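Local coordinates for HpuA (Kingella denitrificans ATCC 33394, PDB 5EC6), which is an outer-membrane lipoprotein receptor that binds haemoglobin, probably so that haem iron can be taken up by the bacterium, at residues T208-L212 / G223-G227. Sequence-based numbering, arbitrary orientation. Where two conformers were deposited one is given.
Sequences TGSFL and GTIVG
The hydroxyl of S210 takes the backbone N-H of V226 in an almost straight hydrogen bond, N to OG 2.9 Å with 174° at the hydrogen. OG reaches this amide because it stands beside the backbone N of S210 and anti to its carbonyl carbon, with CB pointing toward segment 223-227; S210 CB then rests 3.5 Å from T224 O. V226 also turns its side chain toward the 208-212 segment. Its CG2 methyl lies 3.3 Å from G209 O, while CG1, anti to the backbone N, meets T208 CG2 at 4.2 Å, the two side chains crossing at about a right angle.

One residue pair further along, direct backbone pairing is poor: T224 N to F211 O is a weak bond of 3.4 Å, bent to 137°. A water fills the place of the reciprocal bond, accepting from F211 N and donating to T224 O at 2.7 Å. Beyond it G223 and L212 form a non-hydrogen-bonded antiparallel pair. G223 CA makes a CA-H...O contact of 3.3 Å with F211 O, and the backbone of G223, with its positive phi, would jam a side chain against the preceding carbonyl O. L212 CD2 packs against G223 C. The axes of 210-212 and 223-225 run at 144°, twisted from strictly antiparallel.

Both strands belong to the hairpin 208-215/220-225 of the curled, barrel-like beta region. Strand 174-185 pairs along the other edge of 208-215 (S210 with V179) and strand 235-243 along that of 220-225 (I225 with I235), while L212 and I225 both touch F300 of strand 298-308.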
ATOM      1  N   THR A 208     -15.714  -7.070   9.362  1.00 24.77           N
ATOM      2  CA  THR A 208     -15.029  -7.826   8.310  0.51 24.71           C
ATOM      3  C   THR A 208     -13.739  -7.100   7.948  1.00 23.96           C
ATOM      4  O   THR A 208     -13.714  -5.885   7.894  1.00 22.36           O
ATOM      5  CB  THR A 208     -15.856  -7.914   7.019  0.51 25.67           C
ATOM      6  OG1 THR A 208     -17.262  -7.923   7.332  0.51 28.52           O
ATOM      7  CG2 THR A 208     -15.461  -9.167   6.244  0.51 24.43           C
ATOM      8  N   GLY A 209     -12.664  -7.847   7.759  1.00 23.14           N
ATOM      9  CA  GLY A 209     -11.387  -7.223   7.406  1.00 20.32           C
ATOM     10  C   GLY A 209     -10.426  -8.325   6.942  1.00 17.77           C
ATOM     11  O   GLY A 209     -10.755  -9.528   6.957  1.00 20.53           O
ATOM     12  N   SER A 210      -9.246  -7.901   6.515  1.00 17.32           N
ATOM     13  CA  SER A 210      -8.220  -8.812   6.028  1.00 16.32           C
ATOM     14  C   SER A 210      -6.956  -8.582   6.819  1.00 16.04           C
ATOM     15  O   SER A 210      -6.567  -7.428   7.072  1.00 16.46           O
ATOM     16  CB  SER A 210      -7.916  -8.533   4.584  1.00 16.90           C
ATOM     17  OG  SER A 210      -9.056  -8.714   3.705  1.00 16.80           O
ATOM     18  N   PHE A 211      -6.340  -9.686   7.227  1.00 15.05           N
ATOM     19  CA  PHE A 211      -5.154  -9.619   8.076  1.00 15.84           C
ATOM     20  C   PHE A 211      -4.046 -10.535   7.538  1.00 14.66           C
ATOM     21  O   PHE A 211      -4.298 -11.653   7.094  1.00 14.84           O
ATOM     22  CB  PHE A 211      -5.499 -10.024   9.515  1.00 15.14           C
ATOM     23  CG  PHE A 211      -6.641  -9.179  10.078  1.00 15.73           C
ATOM     24  CD1 PHE A 211      -6.380  -7.942  10.564  1.00 17.46           C
ATOM     25  CD2 PHE A 211      -7.947  -9.605   9.966  1.00 17.13           C
ATOM     26  CE1 PHE A 211      -7.391  -7.127  11.049  1.00 16.18           C
ATOM     27  CE2 PHE A 211      -8.980  -8.803  10.423  1.00 17.11           C
ATOM     28  CZ  PHE A 211      -8.687  -7.570  10.968  1.00 16.41           C
ATOM     29  N   LEU A 212      -2.840  -9.984   7.562  1.00 13.54           N
ATOM     30  CA  LEU A 212      -1.637 -10.755   7.237  1.00 14.08           C
ATOM     31  C   LEU A 212      -0.713 -10.723   8.450  1.00 14.34           C
ATOM     32  O   LEU A 212      -0.494  -9.670   9.051  1.00 14.68           O
ATOM     33  CB  LEU A 212      -0.903 -10.157   6.033  1.00 14.87           C
ATOM     34  CG  LEU A 212      -1.709  -9.994   4.746  1.00 15.57           C
ATOM     35  CD1 LEU A 212      -0.876  -9.298   3.688  1.00 15.84           C
ATOM     36  CD2 LEU A 212      -2.297 -11.294   4.260  1.00 16.84           C
ATOM     37  N   GLY A 223      -2.149 -15.395   5.914  1.00 15.59           N
ATOM     38  CA  GLY A 223      -3.380 -14.655   6.057  1.00 15.58           C
ATOM     39  C   GLY A 223      -4.208 -14.671   4.787  1.00 16.07           C
ATOM     40  O   GLY A 223      -3.840 -15.289   3.808  1.00 16.78           O
ATOM     41  N   THR A 224      -5.362 -13.996   4.826  1.00 16.32           N
ATOM     42  CA  THR A 224      -6.334 -14.029   3.766  1.00 16.74           C
ATOM     43  C   THR A 224      -6.864 -12.643   3.479  1.00 16.29           C
ATOM     44  O   THR A 224      -7.293 -11.932   4.399  1.00 17.31           O
ATOM     45  CB  THR A 224      -7.517 -14.952   4.146  1.00 17.90           C
ATOM     46  OG1 THR A 224      -7.028 -16.291   4.305  1.00 19.06           O
ATOM     47  CG2 THR A 224      -8.602 -14.944   3.065  1.00 18.54           C
ATOM     48  N   ILE A 225      -6.864 -12.306   2.199  1.00 15.56           N
ATOM     49  CA  ILE A 225      -7.516 -11.107   1.724  1.00 16.64           C
ATOM     50  C   ILE A 225      -8.972 -11.515   1.356  1.00 16.63           C
ATOM     51  O   ILE A 225      -9.178 -12.312   0.440  1.00 16.98           O
ATOM     52  CB  ILE A 225      -6.790 -10.509   0.549  1.00 17.81           C
ATOM     53  CG1 ILE A 225      -5.393 -10.033   0.975  1.00 17.93           C
ATOM     54  CG2 ILE A 225      -7.557  -9.274   0.011  1.00 18.50           C
ATOM     55  CD1 ILE A 225      -4.516  -9.631  -0.157  1.00 18.53           C
ATOM     56  N   VAL A 226      -9.913 -10.954   2.101  1.00 17.58           N
ATOM     57  CA  VAL A 226     -11.331 -11.409   2.066  1.00 18.25           C
ATOM     58  C   VAL A 226     -12.100 -10.790   0.885  1.00 18.40           C
ATOM     59  O   VAL A 226     -12.187  -9.586   0.758  1.00 18.67           O
ATOM     60  CB  VAL A 226     -11.991 -11.042   3.399  1.00 20.36           C
ATOM     61  CG1 VAL A 226     -13.464 -11.487   3.410  1.00 22.99           C
ATOM     62  CG2 VAL A 226     -11.255 -11.714   4.521  1.00 22.54           C
ATOM     63  N   GLY A 227     -12.677 -11.656   0.065  1.00 18.69           N
ATOM     64  CA  GLY A 227     -13.427 -11.280  -1.095  1.00 19.71           C
ATOM     65  C   GLY A 227     -14.900 -10.967  -0.838  1.00 21.68           C
ATOM     66  O   GLY A 227     -15.380 -11.008   0.302  1.00 21.18           O
TER
HETATM   67  O   HOH W   1      -7.890 -12.238   7.029  1.00 18.93           O